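Local coordinates for protein complement factor H (Mus musculus, PDB 2YBY) that regulates the complement system of innate immunity, represented here by a fragment made of its sixth and seventh sushi domains, at residues D107-T112 / P118-I123; E6-K11 / Q57-E62; Y33-K36 / S42-S45. The protein carries 1 engineered substitution. All coordinates share one frame; numbering follows the deposited sequence.

The three contacts sample two sushi modules strung end to end. Interactions 2 and 3 belong to the first module, with centres about 12 Å apart. The contact of 33-36 with 42-45 is nested inside the chain loop that 6-11 and 57-62 close, and the two touch through aromatic and proline side chains. Interaction 1 follows later, in the second module. Its centre lies about 32 Å from that of interaction 2 and about 25 Å from that of interaction 3, and it touches neither, as befits separate domains packed each around its own residues. Strand 66-71 carries the chain from one module toward the other within an elongated two-domain fragment.

Interaction 1 of 3, residues D107-T112 / P118-I123; sequences DTMTCT and PPPKCI
Met109 reaches the prolines of 118-123 by torsions that carry its chain away from strand 108-112. CG lies beside the backbone N and only roughly anti to the carbonyl carbon (chi1 -97°), while the extended chi2 and a bend at chi3 (-44°) set SD and CE over the proline-rich run. This is the second sushi domain of the fragment, where small strands and two disulfides stand in for a large core. Cys111 pairs with Cys69 and Cys122 with Cys96, so each segment here holds one end of a different disulfide.

The methionine meets its partners in sequence along its length. CG comes up to the carbonyl oxygen of Pro118, the Met109 CG to Pro118 O distance being a snug 3.1 Å. One bond further out, Met109 SD rests 3.6 Å from the backbone N of Pro120 and equally close to CB of the same residue. Met109 CE completes the patch at 3.9 Å from Pro120 CB. The methionine chain and the Pro120 ring cross at about a right angle, with SD making the closest approach to the ring and CE beside it. Val94, Leu92 and Trp116 also touch Met109, placing it in the interior of the module.

Backbone shape supplies the proline side. A cis peptide bond precedes Pro118, and Pro120 is the centre of an inverse gamma turn, closed by Lys121 N bonding to Pro119 O at 2.7 Å. Beside the methionine, Thr108 O accepts a hydrogen bond from Asn104 ND2, and Pro118 CD packs against that same carbonyl oxygen, with Pro118 CD 3.4 Å from Thr108 O.

Interaction 2 of 3, residues E6-K11 / Q57-E62; sequences EFPQFK and QGWEPE
Trp59 packs its indole against Pro8 and gives its N-H to Glu6, and these two grips hold the tryptophan characteristic of the sushi fold. Its CG sits beside the backbone N, anti to the carbonyl carbon, which sends the ring toward 6-11. The indole also touches both halves of the Cys5-Cys54 disulfide, whose Cys5 immediately precedes 6-11, as well as Leu52. The contact therefore ties the start of the first sushi module to the loop after strand 50-55.

The tight part is a proline on an aromatic face. Pro8 CB stands 3.7 Å from the centroid of the five-membered ring of Trp59, only 15° off the ring normal, a CH-pi contact. CG and CD carry the proline on toward the six-membered ring, where Pro8 CG is 3.8 Å from Trp59 CZ2. At the edge of the indole a hydrogen bond runs from Trp59 NE1 to Glu6 O over 2.7 Å, with an N-H...O angle of 147°. The acceptor lies close to the ring plane and the donor in the carbonyl plane, so face packing and edge bond together limit the rotation of the ring.

The other side is looser. The exposed side chain of Glu6, at the margin of the contact, leaves its backbone away from 57-62, and the carboxylate takes no part in the bond, which uses the main chain alone. Back at the indole, the carbonyl oxygen that binds the N-H also lies near the benzene part of the ring, with Glu6 O 3.4 Å from Trp59 CZ2.

Interaction 3 of 3, residues Y33-K36 / S42-S45; sequences YSYK and SPPS
The ring of Tyr35 meets Pro43 obliquely, at its hydroxyl end, while the ring of Phe10 joins it edge-to-face and Leu15 and Leu52 of the flanking strands also touch it. Strand 32-37 is the middle strand of a three-stranded antiparallel sheet in the first sushi domain, and this contact joins it to the loop that follows strand 41-42. The tyrosine takes the crowded position between the backbone N and carbonyl carbon (chi1 74°), which tips the phenol off the strand and brings its far end up to the prolines.

Tyr35 OH is 3.5 Å from Pro43 CB and 3.9 Å from Pro44 CD, so both rings of the Pro-Pro pair meet the oxygen through carbon. The side chains of Tyr35 and Pro43 lie alongside, pointing opposite ways, with Tyr35 CE2 4.1 Å from Pro43 CG. The polar need of this buried phenol is met by a hydrogen bond to Pro64 O. On the loop side, a local bond ties Pro43 to its neighbour: Ser42 OG donates to Pro43 O over 2.8 Å, with the donor OG tilted 18° from the carbonyl plane.

Interaction 1 of 3, residues D107-T112 / P118-I123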
ATOM      1  N   ASP A 107       6.337  13.435 -17.490  1.00 20.52           N
ATOM      2  CA  ASP A 107       4.940  13.347 -17.065  1.00 19.08           C
ATOM      3  C   ASP A 107       4.661  12.072 -16.258  1.00 19.38           C
ATOM      4  O   ASP A 107       3.587  11.464 -16.396  1.00 18.63           O
ATOM      5  CB  ASP A 107       3.959  13.491 -18.220  1.00 18.93           C
ATOM      6  CG  ASP A 107       3.943  14.881 -18.814  1.00 23.73           C
ATOM      7  OD1 ASP A 107       4.359  15.840 -18.102  1.00 21.35           O
ATOM      8  OD2 ASP A 107       3.472  15.025 -19.962  1.00 27.69           O
ATOM      9  N   THR A 108       5.607  11.698 -15.400  1.00 18.56           N
ATOM     10  CA  THR A 108       5.412  10.543 -14.523  1.00 18.00           C
ATOM     11  C   THR A 108       5.054  11.038 -13.132  1.00 21.33           C
ATOM     12  O   THR A 108       5.439  12.142 -12.739  1.00 23.88           O
ATOM     13  CB  THR A 108       6.621   9.638 -14.517  1.00 23.36           C
ATOM     14  OG1 THR A 108       7.735  10.402 -14.106  1.00 30.06           O
ATOM     15  CG2 THR A 108       6.878   9.020 -15.867  1.00 21.71           C
ATOM     16  N   MET A 109       4.238  10.256 -12.435  1.00 17.25           N
ATOM     17  CA  MET A 109       3.820  10.543 -11.057  1.00 17.43           C
ATOM     18  C   MET A 109       4.296   9.350 -10.263  1.00 19.90           C
ATOM     19  O   MET A 109       4.117   8.225 -10.743  1.00 17.88           O
ATOM     20  CB  MET A 109       2.295  10.503 -10.912  1.00 21.07           C
ATOM     21  CG  MET A 109       1.643  11.756 -10.968  1.00 24.17           C
ATOM     22  SD  MET A 109      -0.082  11.745 -10.572  1.00 21.29           S
ATOM     23  CE  MET A 109      -0.792  10.385 -11.367  1.00 20.25           C
ATOM     24  N   THR A 110       4.797   9.580  -9.030  1.00 17.81           N
ATOM     25  CA  THR A 110       5.266   8.500  -8.169  1.00 16.40           C
ATOM     26  C   THR A 110       4.431   8.545  -6.894  1.00 17.85           C
ATOM     27  O   THR A 110       4.132   9.628  -6.388  1.00 17.84           O
ATOM     28  CB  THR A 110       6.756   8.662  -7.915  1.00 24.42           C
ATOM     29  OG1 THR A 110       7.424   8.543  -9.186  1.00 23.23           O
ATOM     30  CG2 THR A 110       7.304   7.624  -6.937  1.00 26.76           C
ATOM     31  N   CYS A 111       4.025   7.372  -6.394  1.00 17.06           N
ATOM     32  CA  CYS A 111       3.308   7.308  -5.130  1.00 16.32           C
ATOM     33  C   CYS A 111       4.370   7.382  -3.999  1.00 19.97           C
ATOM     34  O   CYS A 111       5.152   6.442  -3.829  1.00 21.50           O
ATOM     35  CB  CYS A 111       2.484   6.029  -5.054  1.00 15.52           C
ATOM     36  SG  CYS A 111       1.538   5.853  -3.517  1.00 18.29           S
ATOM     37  N   THR A 112       4.437   8.515  -3.302  1.00 18.31           N
ATOM     38  CA  THR A 112       5.403   8.740  -2.209  1.00 19.58           C
ATOM     39  C   THR A 112       4.728   8.583  -0.865  1.00 25.84           C
ATOM     40  O   THR A 112       3.518   8.414  -0.797  1.00 23.00           O
ATOM     41  CB  THR A 112       6.057  10.141  -2.333  1.00 22.70           C
ATOM     42  OG1 THR A 112       5.158  11.155  -1.900  1.00 23.29           O
ATOM     43  CG2 THR A 112       6.542  10.466  -3.740  1.00 24.18           C
ATOM     44  N   PRO A 118       4.511  14.477  -8.873  1.00 20.64           N
ATOM     45  CA  PRO A 118       3.680  15.641  -8.537  1.00 21.15           C
ATOM     46  C   PRO A 118       2.209  15.205  -8.550  1.00 24.61           C
ATOM     47  O   PRO A 118       1.938  14.051  -8.913  1.00 23.03           O
ATOM     48  CB  PRO A 118       3.992  16.612  -9.670  1.00 23.49           C
ATOM     49  CG  PRO A 118       4.255  15.754 -10.821  1.00 25.79           C
ATOM     50  CD  PRO A 118       4.901  14.493 -10.291  1.00 22.14           C
ATOM     51  N   PRO A 119       1.254  16.063  -8.174  1.00 22.23           N
ATOM     52  CA  PRO A 119      -0.156  15.679  -8.253  1.00 22.03           C
ATOM     53  C   PRO A 119      -0.645  15.501  -9.694  1.00 24.04           C
ATOM     54  O   PRO A 119      -0.050  16.058 -10.635  1.00 22.13           O
ATOM     55  CB  PRO A 119      -0.883  16.872  -7.613  1.00 24.81           C
ATOM     56  CG  PRO A 119       0.140  17.603  -6.851  1.00 29.07           C
ATOM     57  CD  PRO A 119       1.375  17.448  -7.687  1.00 24.22           C
ATOM     58  N   PRO A 120      -1.772  14.790  -9.864  1.00 21.70           N
ATOM     59  CA  PRO A 120      -2.333  14.556 -11.200  1.00 21.67           C
ATOM     60  C   PRO A 120      -3.057  15.773 -11.761  1.00 25.67           C
ATOM     61  O   PRO A 120      -4.278  15.778 -11.966  1.00 27.28           O
ATOM     62  CB  PRO A 120      -3.295  13.386 -10.970  1.00 22.88           C
ATOM     63  CG  PRO A 120      -3.704  13.503  -9.577  1.00 26.34           C
ATOM     64  CD  PRO A 120      -2.542  14.068  -8.828  1.00 23.24           C
ATOM     65  N   LYS A 121      -2.297  16.822 -11.957  1.00 21.70           N
ATOM     66  CA  LYS A 121      -2.761  18.092 -12.484  1.00 21.52           C
ATOM     67  C   LYS A 121      -1.769  18.543 -13.561  1.00 22.99           C
ATOM     68  O   LYS A 121      -0.622  18.871 -13.252  1.00 21.96           O
ATOM     69  CB  LYS A 121      -2.837  19.120 -11.338  1.00 24.06           C
ATOM     70  CG  LYS A 121      -3.438  20.462 -11.713  1.00 41.76           C
ATOM     71  CD  LYS A 121      -3.687  21.303 -10.453  1.00 47.40           C
ATOM     72  CE  LYS A 121      -4.182  22.699 -10.736  1.00 55.89           C
ATOM     73  NZ  LYS A 121      -4.476  23.435  -9.477  1.00 62.62           N
ATOM     74  N   CYS A 122      -2.199  18.516 -14.826  1.00 22.49           N
ATOM     75  CA  CYS A 122      -1.343  18.965 -15.929  1.00 21.54           C
ATOM     76  C   CYS A 122      -1.514  20.497 -16.019  1.00 26.11           C
ATOM     77  O   CYS A 122      -2.643  20.983 -16.095  1.00 28.94           O
ATOM     78  CB  CYS A 122      -1.729  18.275 -17.226  1.00 20.79           C
ATOM     79  SG  CYS A 122      -1.638  16.461 -17.150  1.00 22.45           S
ATOM     80  N   ILE A 123      -0.401  21.222 -16.023  1.00 24.11           N
ATOM     81  CA  ILE A 123      -0.388  22.695 -16.018  1.00 28.65           C
ATOM     82  C   ILE A 123       0.478  23.311 -17.122  1.00 63.91           C
ATOM     83  O   ILE A 123       1.385  22.674 -17.643  1.00 34.87           O
ATOM     84  CB  ILE A 123       0.065  23.204 -14.635  1.00 31.29           C
ATOM     85  CG1 ILE A 123       1.520  22.816 -14.322  1.00 30.92           C
ATOM     86  CG2 ILE A 123      -0.874  22.714 -13.530  1.00 31.64           C
ATOM     87  CD1 ILE A 123       2.157  23.579 -13.161  1.00 37.80           C
TER

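Interaction 2 of 3, residues E6-K11 / Q57-E62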
ATOM      1  N   GLU A   6       6.068 -13.398  17.498  1.00 17.60           N
ATOM      2  CA  GLU A   6       5.260 -12.806  18.550  1.00 19.36           C
ATOM      3  C   GLU A   6       4.066 -12.037  17.957  1.00 21.32           C
ATOM      4  O   GLU A   6       3.992 -11.830  16.738  1.00 19.51           O
ATOM      5  CB  GLU A   6       6.121 -11.895  19.465  1.00 22.70           C
ATOM      6  CG  GLU A   6       7.209 -12.635  20.244  1.00 37.99           C
ATOM      7  CD  GLU A   6       6.761 -13.518  21.392  1.00 63.81           C
ATOM      8  OE1 GLU A   6       5.853 -13.114  22.153  1.00 51.78           O
ATOM      9  OE2 GLU A   6       7.384 -14.585  21.583  1.00 71.07           O
ATOM     10  N   PHE A   7       3.152 -11.571  18.830  1.00 20.11           N
ATOM     11  CA  PHE A   7       1.966 -10.820  18.413  1.00 20.58           C
ATOM     12  C   PHE A   7       2.414  -9.633  17.534  1.00 21.93           C
ATOM     13  O   PHE A   7       3.259  -8.841  17.987  1.00 18.96           O
ATOM     14  CB  PHE A   7       1.163 -10.345  19.647  1.00 23.18           C
ATOM     15  CG  PHE A   7      -0.035  -9.494  19.295  1.00 27.39           C
ATOM     16  CD1 PHE A   7      -1.008  -9.960  18.420  1.00 31.72           C
ATOM     17  CD2 PHE A   7      -0.159  -8.201  19.794  1.00 31.18           C
ATOM     18  CE1 PHE A   7      -2.073  -9.144  18.044  1.00 32.94           C
ATOM     19  CE2 PHE A   7      -1.220  -7.397  19.414  1.00 34.67           C
ATOM     20  CZ  PHE A   7      -2.162  -7.875  18.552  1.00 32.78           C
ATOM     21  N   PRO A   8       1.981  -9.565  16.254  1.00 17.73           N
ATOM     22  CA  PRO A   8       2.473  -8.500  15.373  1.00 16.31           C
ATOM     23  C   PRO A   8       1.777  -7.172  15.563  1.00 20.03           C
ATOM     24  O   PRO A   8       0.544  -7.085  15.411  1.00 20.04           O
ATOM     25  CB  PRO A   8       2.217  -9.063  13.976  1.00 18.46           C
ATOM     26  CG  PRO A   8       1.051  -9.918  14.115  1.00 21.08           C
ATOM     27  CD  PRO A   8       1.064 -10.469  15.529  1.00 17.50           C
ATOM     28  N   GLN A   9       2.562  -6.132  15.897  1.00 19.40           N
ATOM     29  CA  GLN A   9       2.050  -4.759  16.043  1.00 20.19           C
ATOM     30  C   GLN A   9       2.852  -3.848  15.128  1.00 22.55           C
ATOM     31  O   GLN A   9       4.066  -3.836  15.215  1.00 24.51           O
ATOM     32  CB  GLN A   9       2.144  -4.298  17.469  1.00 21.98           C
ATOM     33  CG  GLN A   9       1.374  -5.235  18.377  1.00 30.06           C
ATOM     34  CD  GLN A   9       1.255  -4.710  19.777  1.00 43.08           C
ATOM     35  OE1 GLN A   9       0.377  -3.907  20.077  1.00 35.34           O
ATOM     36  NE2 GLN A   9       2.143  -5.151  20.649  1.00 34.77           N
ATOM     37  N   PHE A  10       2.184  -3.144  14.192  1.00 17.51           N
ATOM     38  CA  PHE A  10       2.871  -2.347  13.176  1.00 15.39           C
ATOM     39  C   PHE A  10       2.095  -1.061  12.897  1.00 18.32           C
ATOM     40  O   PHE A  10       0.972  -0.947  13.369  1.00 19.59           O
ATOM     41  CB  PHE A  10       3.019  -3.174  11.885  1.00 16.25           C
ATOM     42  CG  PHE A  10       1.775  -3.898  11.417  1.00 15.77           C
ATOM     43  CD1 PHE A  10       1.450  -5.162  11.915  1.00 15.31           C
ATOM     44  CD2 PHE A  10       0.885  -3.291  10.556  1.00 14.95           C
ATOM     45  CE1 PHE A  10       0.313  -5.833  11.463  1.00 14.77           C
ATOM     46  CE2 PHE A  10      -0.280  -3.942  10.149  1.00 15.45           C
ATOM     47  CZ  PHE A  10      -0.564  -5.207  10.613  1.00 13.79           C
ATOM     48  N   LYS A  11       2.697  -0.082  12.205  1.00 16.65           N
ATOM     49  CA  LYS A  11       2.013   1.176  11.938  1.00 15.78           C
ATOM     50  C   LYS A  11       1.016   1.084  10.820  1.00 17.52           C
ATOM     51  O   LYS A  11       1.171   0.301   9.878  1.00 16.43           O
ATOM     52  CB  LYS A  11       3.005   2.308  11.591  1.00 19.21           C
ATOM     53  CG  LYS A  11       3.909   2.713  12.740  1.00 35.20           C
ATOM     54  CD  LYS A  11       4.543   4.090  12.503  1.00 41.70           C
ATOM     55  CE  LYS A  11       3.742   5.225  13.085  1.00 49.83           C
ATOM     56  NZ  LYS A  11       4.433   6.524  12.880  1.00 54.70           N
ATOM     57  N   GLN A  57      12.457 -15.314   8.786  1.00 27.93           N
ATOM     58  CA  GLN A  57      13.003 -13.975   8.994  1.00 27.22           C
ATOM     59  C   GLN A  57      12.030 -13.112   9.842  1.00 29.83           C
ATOM     60  O   GLN A  57      12.245 -11.911  10.003  1.00 31.43           O
ATOM     61  CB  GLN A  57      13.300 -13.334   7.621  1.00 29.58           C
ATOM     62  CG  GLN A  57      14.621 -13.848   7.009  1.00 43.72           C
ATOM     63  CD  GLN A  57      14.684 -13.794   5.499  1.00 82.22           C
ATOM     64  OE1 GLN A  57      13.926 -13.078   4.831  1.00 81.61           O
ATOM     65  NE2 GLN A  57      15.625 -14.537   4.922  1.00 80.32           N
ATOM     66  N   GLY A  58      11.040 -13.754  10.460  1.00 24.91           N
ATOM     67  CA  GLY A  58      10.026 -13.078  11.255  1.00 23.06           C
ATOM     68  C   GLY A  58       8.851 -12.703  10.375  1.00 21.95           C
ATOM     69  O   GLY A  58       8.679 -13.255   9.292  1.00 18.75           O
ATOM     70  N   TRP A  59       8.027 -11.775  10.839  1.00 19.84           N
ATOM     71  CA  TRP A  59       6.858 -11.355  10.065  1.00 16.99           C
ATOM     72  C   TRP A  59       7.239 -10.689   8.784  1.00 18.97           C
ATOM     73  O   TRP A  59       8.205  -9.898   8.749  1.00 17.23           O
ATOM     74  CB  TRP A  59       6.028 -10.371  10.886  1.00 14.60           C
ATOM     75  CG  TRP A  59       5.392 -10.996  12.074  1.00 14.85           C
ATOM     76  CD1 TRP A  59       5.672 -10.753  13.384  1.00 17.61           C
ATOM     77  CD2 TRP A  59       4.307 -11.941  12.063  1.00 14.88           C
ATOM     78  NE1 TRP A  59       4.858 -11.508  14.190  1.00 16.42           N
ATOM     79  CE2 TRP A  59       4.004 -12.240  13.401  1.00 18.51           C
ATOM     80  CE3 TRP A  59       3.579 -12.583  11.042  1.00 15.51           C
ATOM     81  CZ2 TRP A  59       3.044 -13.176  13.753  1.00 17.40           C
ATOM     82  CZ3 TRP A  59       2.598 -13.492  11.399  1.00 15.98           C
ATOM     83  CH2 TRP A  59       2.306 -13.743  12.736  1.00 16.54           C
ATOM     84  N   GLU A  60       6.487 -11.013   7.722  1.00 14.94           N
ATOM     85  CA  GLU A  60       6.628 -10.393   6.421  0.50 14.91           C
ATOM     86  C   GLU A  60       5.222 -10.012   5.921  1.00 18.58           C
ATOM     87  O   GLU A  60       4.294 -10.813   6.049  1.00 18.07           O
ATOM     88  CB  GLU A  60       7.329 -11.307   5.402  0.50 15.73           C
ATOM     89  CG  GLU A  60       8.764 -11.624   5.797  0.50 20.07           C
ATOM     90  CD  GLU A  60       9.621 -12.213   4.696  0.50 29.80           C
ATOM     91  OE1 GLU A  60       9.064 -12.876   3.792  0.50 24.00           O
ATOM     92  OE2 GLU A  60      10.852 -11.989   4.728  0.50 19.67           O
ATOM     93  N   PRO A  61       5.056  -8.819   5.318  1.00 16.37           N
ATOM     94  CA  PRO A  61       6.078  -7.764   5.079  1.00 15.49           C
ATOM     95  C   PRO A  61       6.643  -7.091   6.313  1.00 19.92           C
ATOM     96  O   PRO A  61       6.004  -7.075   7.358  1.00 20.62           O
ATOM     97  CB  PRO A  61       5.359  -6.782   4.149  1.00 16.61           C
ATOM     98  CG  PRO A  61       4.106  -7.483   3.658  1.00 20.11           C
ATOM     99  CD  PRO A  61       3.751  -8.450   4.747  1.00 17.07           C
ATOM    100  N   GLU A  62       7.862  -6.551   6.198  1.00 17.79           N
ATOM    101  CA  GLU A  62       8.488  -5.825   7.303  1.00 17.27           C
ATOM    102  C   GLU A  62       7.664  -4.611   7.646  1.00 18.26           C
ATOM    103  O   GLU A  62       7.608  -4.210   8.821  1.00 18.78           O
ATOM    104  CB  GLU A  62       9.890  -5.329   6.936  1.00 18.59           C
ATOM    105  CG  GLU A  62      10.899  -6.409   6.665  1.00 26.24           C
ATOM    106  CD  GLU A  62      12.277  -5.817   6.414  1.00 40.26           C
ATOM    107  OE1 GLU A  62      12.381  -4.714   5.821  1.00 32.45           O
ATOM    108  OE2 GLU A  62      13.259  -6.476   6.810  1.00 35.93           O
TER

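Interaction 3 of 3, residues Y33-K36 / S42-S45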
ATOM      1  N   TYR A  33      -1.941 -14.483   8.891  1.00 15.74           N
ATOM      2  CA  TYR A  33      -3.096 -13.818   9.477  1.00 16.16           C
ATOM      3  C   TYR A  33      -3.533 -12.677   8.604  1.00 16.95           C
ATOM      4  O   TYR A  33      -2.689 -11.920   8.174  1.00 14.72           O
ATOM      5  CB  TYR A  33      -2.736 -13.287  10.878  1.00 15.74           C
ATOM      6  CG  TYR A  33      -2.398 -14.413  11.827  1.00 17.61           C
ATOM      7  CD1 TYR A  33      -3.402 -15.139  12.445  1.00 21.49           C
ATOM      8  CD2 TYR A  33      -1.103 -14.908  11.913  1.00 18.54           C
ATOM      9  CE1 TYR A  33      -3.117 -16.254  13.229  1.00 23.92           C
ATOM     10  CE2 TYR A  33      -0.809 -16.043  12.670  1.00 20.40           C
ATOM     11  CZ  TYR A  33      -1.824 -16.702  13.336  1.00 27.47           C
ATOM     12  OH  TYR A  33      -1.607 -17.857  14.044  1.00 27.73           O
ATOM     13  N   SER A  34      -4.857 -12.532   8.352  1.00 14.61           N
ATOM     14  CA  SER A  34      -5.332 -11.443   7.533  1.00 12.90           C
ATOM     15  C   SER A  34      -5.189 -10.131   8.281  1.00 14.89           C
ATOM     16  O   SER A  34      -5.346 -10.090   9.510  1.00 15.67           O
ATOM     17  CB  SER A  34      -6.792 -11.696   7.145  1.00 18.91           C
ATOM     18  OG  SER A  34      -7.610 -11.821   8.290  1.00 20.85           O
ATOM     19  N   TYR A  35      -4.909  -9.043   7.554  1.00 13.15           N
ATOM     20  CA  TYR A  35      -4.794  -7.719   8.142  1.00 12.41           C
ATOM     21  C   TYR A  35      -5.304  -6.684   7.179  1.00 14.99           C
ATOM     22  O   TYR A  35      -5.428  -6.936   5.978  1.00 14.85           O
ATOM     23  CB  TYR A  35      -3.349  -7.396   8.588  1.00 13.73           C
ATOM     24  CG  TYR A  35      -2.386  -7.094   7.459  1.00 13.07           C
ATOM     25  CD1 TYR A  35      -1.692  -8.106   6.827  1.00 13.37           C
ATOM     26  CD2 TYR A  35      -2.140  -5.782   7.057  1.00 14.00           C
ATOM     27  CE1 TYR A  35      -0.772  -7.834   5.814  1.00 13.93           C
ATOM     28  CE2 TYR A  35      -1.262  -5.500   6.014  1.00 13.20           C
ATOM     29  CZ  TYR A  35      -0.550  -6.530   5.416  1.00 14.05           C
ATOM     30  OH  TYR A  35       0.369  -6.298   4.418  1.00 14.00           O
ATOM     31  N   LYS A  36      -5.569  -5.516   7.701  1.00 14.43           N
ATOM     32  CA  LYS A  36      -6.043  -4.388   6.907  1.00 14.59           C
ATOM     33  C   LYS A  36      -5.246  -3.161   7.314  1.00 16.21           C
ATOM     34  O   LYS A  36      -4.539  -3.176   8.333  1.00 17.03           O
ATOM     35  CB  LYS A  36      -7.555  -4.171   7.122  1.00 17.94           C
ATOM     36  CG  LYS A  36      -7.906  -3.845   8.558  1.00 20.74           C
ATOM     37  CD  LYS A  36      -9.397  -3.585   8.776  1.00 35.40           C
ATOM     38  CE  LYS A  36      -9.696  -3.310  10.236  1.00 50.45           C
ATOM     39  NZ  LYS A  36     -11.077  -2.791  10.434  1.00 59.01           N
ATOM     40  N   SER A  42      -2.198   0.935   2.502  1.00 15.39           N
ATOM     41  CA  SER A  42      -2.525  -0.307   1.834  1.00 15.40           C
ATOM     42  C   SER A  42      -1.452  -1.364   2.057  1.00 14.69           C
ATOM     43  O   SER A  42      -0.279  -1.014   2.175  1.00 14.31           O
ATOM     44  CB  SER A  42      -2.591  -0.014   0.323  1.00 17.92           C
ATOM     45  OG  SER A  42      -2.707  -1.151  -0.506  1.00 19.26           O
ATOM     46  N   PRO A  43      -1.790  -2.669   1.933  1.00 13.21           N
ATOM     47  CA  PRO A  43      -0.737  -3.677   1.831  1.00 12.45           C
ATOM     48  C   PRO A  43       0.029  -3.440   0.495  1.00 14.42           C
ATOM     49  O   PRO A  43      -0.528  -2.881  -0.466  1.00 14.29           O
ATOM     50  CB  PRO A  43      -1.525  -4.999   1.727  1.00 14.36           C
ATOM     51  CG  PRO A  43      -2.872  -4.693   2.311  1.00 19.08           C
ATOM     52  CD  PRO A  43      -3.124  -3.296   1.858  1.00 14.71           C
ATOM     53  N   PRO A  44       1.305  -3.861   0.421  1.00 14.23           N
ATOM     54  CA  PRO A  44       2.072  -3.653  -0.822  1.00 16.16           C
ATOM     55  C   PRO A  44       1.452  -4.250  -2.077  1.00 18.81           C
ATOM     56  O   PRO A  44       1.771  -3.820  -3.179  1.00 19.41           O
ATOM     57  CB  PRO A  44       3.455  -4.219  -0.512  1.00 19.21           C
ATOM     58  CG  PRO A  44       3.489  -4.523   0.931  1.00 22.36           C
ATOM     59  CD  PRO A  44       2.102  -4.499   1.480  1.00 16.10           C
ATOM     60  N   SER A  45       0.585  -5.246  -1.935  1.00 15.40           N
ATOM     61  CA  SER A  45      -0.091  -5.869  -3.079  1.00 16.73           C
ATOM     62  C   SER A  45      -1.155  -4.951  -3.706  1.00 20.70           C
ATOM     63  O   SER A  45      -1.651  -5.259  -4.774  1.00 20.22           O
ATOM     64  CB  SER A  45      -0.794  -7.135  -2.633  1.00 17.44           C
ATOM     65  OG  SER A  45      -1.811  -6.798  -1.703  1.00 17.09           O
TER